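Local structure of polyhedrin (Antheraea mylitta cypovirus 4, 5A9C) at the interface of chains A and B. The protein assembles into the microcrystalline occlusion bodies, or polyhedra, in which this insect virus embeds and protects its particles. Sequence-based numbering; all coordinates share one arbitrary frame. Chains: chain A/B, Polyhedrin.

Contact 1: the interface of chains A and B. Residues chain A 161, 166; chain B 166-167.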
loop_
_atom_site.group_PDB
_atom_site.type_symbol
_atom_site.label_atom_id
_atom_site.label_comp_id
_atom_site.label_asym_id
_atom_site.label_seq_id
_atom_site.Cartn_x
_atom_site.Cartn_y
_atom_site.Cartn_z
ATOM N N PHE A 161 -18.709 -0.630 6.283
ATOM C CA PHE A 161 -17.678 -1.248 7.107
ATOM C C PHE A 161 -18.252 -2.373 7.966
ATOM O O PHE A 161 -17.538 -2.988 8.757
ATOM C CB PHE A 161 -16.998 -0.203 7.996
ATOM C CG PHE A 161 -16.223 0.835 7.232
ATOM C CD1 PHE A 161 -15.006 0.520 6.650
ATOM C CD2 PHE A 161 -16.704 2.128 7.109
ATOM C CE1 PHE A 161 -14.289 1.471 5.952
ATOM C CE2 PHE A 161 -15.989 3.086 6.411
ATOM C CZ PHE A 161 -14.781 2.756 5.831
ATOM N N LEU A 166 -18.057 -5.049 4.163
ATOM C CA LEU A 166 -16.639 -4.790 4.388
ATOM C C LEU A 166 -15.775 -5.413 3.298
ATOM O O LEU A 166 -14.723 -4.879 2.948
ATOM C CB LEU A 166 -16.208 -5.306 5.763
ATOM C CG LEU A 166 -14.752 -5.044 6.155
ATOM C CD1 LEU A 166 -14.407 -3.567 6.015
ATOM C CD2 LEU A 166 -14.476 -5.528 7.571
ATOM N N LEU B 166 -12.976 -5.581 13.014
ATOM C CA LEU B 166 -12.152 -5.647 11.812
ATOM C C LEU B 166 -12.182 -4.333 11.039
ATOM O O LEU B 166 -11.199 -3.956 10.402
ATOM C CB LEU B 166 -12.601 -6.800 10.911
ATOM C CG LEU B 166 -11.778 -7.021 9.640
ATOM C CD1 LEU B 166 -10.296 -7.153 9.965
ATOM C CD2 LEU B 166 -12.273 -8.243 8.880
ATOM N N ALA B 167 -13.314 -3.638 11.103
ATOM C CA ALA B 167 -13.474 -2.368 10.406
ATOM C C ALA B 167 -12.504 -1.315 10.930
ATOM O O ALA B 167 -11.774 -0.694 10.158
ATOM C CB ALA B 167 -14.909 -1.875 10.522
#

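Contact 2: the interface of chains A and B. Residues chain A 103, 105, 109-110; chain B 39, 57, 195-197.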
loop_
_atom_site.group_PDB
_atom_site.type_symbol
_atom_site.label_atom_id
_atom_site.label_comp_id
_atom_site.label_asym_id
_atom_site.label_seq_id
_atom_site.Cartn_x
_atom_site.Cartn_y
_atom_site.Cartn_z
ATOM N N HIS A 103 10.014 9.022 12.690
ATOM C CA HIS A 103 9.735 7.591 12.600
ATOM C C HIS A 103 8.245 7.296 12.453
ATOM O O HIS A 103 7.847 6.138 12.310
ATOM C CB HIS A 103 10.289 6.862 13.827
ATOM C CG HIS A 103 11.756 7.077 14.042
ATOM N ND1 HIS A 103 12.719 6.306 13.431
ATOM C CD2 HIS A 103 12.422 7.984 14.798
ATOM C CE1 HIS A 103 13.918 6.727 13.800
ATOM N NE2 HIS A 103 13.762 7.744 14.629
ATOM N N LEU A 105 6.094 8.233 14.814
ATOM C CA LEU A 105 5.646 7.954 16.175
ATOM C C LEU A 105 5.074 9.195 16.852
ATOM O O LEU A 105 5.585 10.297 16.664
ATOM C CB LEU A 105 6.808 7.399 17.004
ATOM C CG LEU A 105 7.314 6.002 16.644
ATOM C CD1 LEU A 105 8.611 5.696 17.376
ATOM C CD2 LEU A 105 6.251 4.958 16.959
ATOM N N ASP A 109 9.241 7.278 22.542
ATOM C CA ASP A 109 9.425 5.883 22.914
ATOM C C ASP A 109 8.277 5.065 22.325
ATOM O O ASP A 109 7.129 5.206 22.747
ATOM C CB ASP A 109 9.451 5.756 24.437
ATOM C CG ASP A 109 9.969 4.415 24.907
ATOM O OD1 ASP A 109 9.719 3.399 24.223
ATOM O OD2 ASP A 109 10.628 4.381 25.967
ATOM N N TRP A 110 8.589 4.221 21.345
ATOM C CA TRP A 110 7.559 3.487 20.613
ATOM C C TRP A 110 6.717 2.603 21.527
ATOM O O TRP A 110 5.553 2.326 21.233
ATOM C CB TRP A 110 8.174 2.645 19.484
ATOM C CG TRP A 110 8.895 1.407 19.953
ATOM C CD1 TRP A 110 10.226 1.287 20.216
ATOM C CD2 TRP A 110 8.319 0.114 20.204
ATOM N NE1 TRP A 110 10.517 0.004 20.620
ATOM C CE2 TRP A 110 9.366 -0.735 20.622
ATOM C CE3 TRP A 110 7.023 -0.403 20.121
ATOM C CZ2 TRP A 110 9.155 -2.073 20.956
ATOM C CZ3 TRP A 110 6.816 -1.735 20.454
ATOM C CH2 TRP A 110 7.878 -2.554 20.863
ATOM N N ARG B 39 6.654 -2.770 16.332
ATOM C CA ARG B 39 7.794 -2.327 15.548
ATOM C C ARG B 39 8.550 -3.504 14.970
ATOM O O ARG B 39 9.054 -4.358 15.702
ATOM C CB ARG B 39 8.729 -1.458 16.392
ATOM C CG ARG B 39 9.756 -0.692 15.572
ATOM C CD ARG B 39 10.434 0.369 16.417
ATOM N NE ARG B 39 11.240 1.280 15.613
ATOM C CZ ARG B 39 11.719 2.436 16.060
ATOM N NH1 ARG B 39 11.465 2.823 17.305
ATOM N NH2 ARG B 39 12.445 3.210 15.265
ATOM N N VAL B 57 6.726 0.884 11.887
ATOM C CA VAL B 57 5.873 0.957 13.066
ATOM C C VAL B 57 4.412 0.922 12.628
ATOM O O VAL B 57 4.038 1.549 11.636
ATOM C CB VAL B 57 6.169 2.191 13.943
ATOM C CG1 VAL B 57 7.608 2.147 14.434
ATOM C CG2 VAL B 57 5.908 3.481 13.181
ATOM N N ALA B 195 16.383 2.645 20.211
ATOM C CA ALA B 195 15.034 2.447 19.689
ATOM C C ALA B 195 14.282 1.348 20.440
ATOM O O ALA B 195 13.103 1.095 20.174
ATOM C CB ALA B 195 15.080 2.130 18.196
ATOM N N HIS B 196 14.967 0.705 21.378
ATOM C CA HIS B 196 14.390 -0.378 22.177
ATOM C C HIS B 196 13.853 -1.501 21.298
ATOM O O HIS B 196 12.685 -1.883 21.404
ATOM C CB HIS B 196 13.282 0.154 23.093
ATOM C CG HIS B 196 13.488 1.572 23.525
ATOM N ND1 HIS B 196 14.533 1.958 24.339
ATOM C CD2 HIS B 196 12.790 2.699 23.252
ATOM C CE1 HIS B 196 14.469 3.260 24.548
ATOM N NE2 HIS B 196 13.421 3.734 23.897
ATOM N N ILE B 197 14.708 -2.023 20.423
ATOM C CA ILE B 197 14.321 -3.117 19.536
ATOM C C ILE B 197 15.386 -4.209 19.521
ATOM O O ILE B 197 16.570 -3.935 19.697
ATOM C CB ILE B 197 14.090 -2.632 18.092
ATOM C CG1 ILE B 197 15.319 -1.876 17.585
ATOM C CG2 ILE B 197 12.824 -1.776 18.004
ATOM C CD1 ILE B 197 15.209 -1.417 16.146
#

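Contact 1: the interface of chains A and B
A:Leu166 and B:Leu166 meet at the apolar centre of this contact, where a hydrophobic residue near the start of helix 165-172 packs against its own counterpart in a second copy of the polyhedrin. The patch is small and mainly apolar, helix to helix and helix to loop, and may contribute to holding polyhedrin copies together in the crystal. The two branched ends do not interdigitate evenly. One methyl of A:Leu166, CD2, does the touching: it lies 3.7 Å from the branch carbon CG of B:Leu166. A:Leu166 CD2 is also 3.7 Å from CD2 of B:Leu166. The two side chains cross obliquely, so that A:Leu166 CD2 meets the CB-CG-CD2 side of B:Leu166, while CD1 of B:Leu166 points away from it. Both leucines have the same conformation, with CG anti to the backbone N (chi1 -177°), yet they present different atoms. The patch therefore shows how identical rotamers can serve an unlike pairing when the two chains are not related by an exact two-fold.

Next to the leucines, the methyl of B:Ala167 fits against A:Phe161, a loop residue preceding the helix of chain A. CB of B:Ala167 is 3.7 Å from CB of A:Phe161, so the methylene at the root of the phenylalanine makes the contact. The aromatic ring is turned aside, its nearest atom CG being 4.4 Å from CB of B:Ala167. With a mere methyl on the alanine side, the A:Phe161 and B:Ala167 backbones run close together; B:Ala167 hides 40 Å², more than any other residue of the patch.

Toward the polar rim, the backbone carbonyl of A:Phe161 leans over the alanine. This is a van der Waals contact between an oxygen and a methyl group, and it places a backbone dipole at the margin of the apolar cluster. In this base-domain-deleted chain the junction closes with A:Phe161 O 3.4 Å from B:Ala167 CB.

Contact 2: the interface of chains A and B
A:Trp110 and B:Arg39 bury more surface than their neighbours in this cypovirus polyhedrin interface, 60 and 58 Å² respectively. The indole, carried by the short 3-10 helix 110-112, enters between strand 38-45 and the C-terminal end of helix 185-195 of chain B. CB of B:Arg39 lies over the centre of one indole face, 4.1 Å above its plane. From there the arginine runs extended across the pyrrole side, B:Arg39 CD reaching 3.9 Å from A:Trp110 CD1. Its guanidinium stands almost perpendicular to the indole, at 88°, and presents an edge to it. The approach is therefore aliphatic packing followed by an edge, and not a flat cation-pi stack.

Chi1 of 74° sets the indole between its own backbone N and carbonyl carbon, with NE1 directed at the turn after helix 185-195. There A:Trp110 NE1 donates a hydrogen bond of 3.0 Å to the backbone O of B:His196. The acceptor lies in the indole plane, but the donor sits 54° above the carbonyl plane. The carbonyl of B:Ala195 also borders this edge, although the N-H is not aimed at it and no hydrogen bond forms.

Beyond the guanidinium, B:Arg39 NH2 approaches A:His103 ND1 at 3.6 Å without a hydrogen bond. Nearby, B:Val57 CG1 packs 4.0 Å from A:Leu105 CD2. On the other flank, the A:Asp109 carboxylate lies over the CD2-NE2 rim of B:His196, A:Asp109 OD2 3.5 Å from B:His196 NE2.

The centres of the C-alpha atoms of contact 1 and contact 2 are about 27 Å apart, and the two share no residue. Contact 1 sets helix 165-172, with the loop before it, against the same helix of the other copy, whereas contact 2 sets a loop and 3-10 helix of chain A against strands 38-45 and 51-58 and the end of helix 185-195 in chain B. Contact 1 thus pairs partly like elements, and contact 2 unlike ones. In the three-copy deposited assembly, such an arrangement is compatible with a cyclic trimer, and two anchor points this far apart could help fix the relative orientation of the copies.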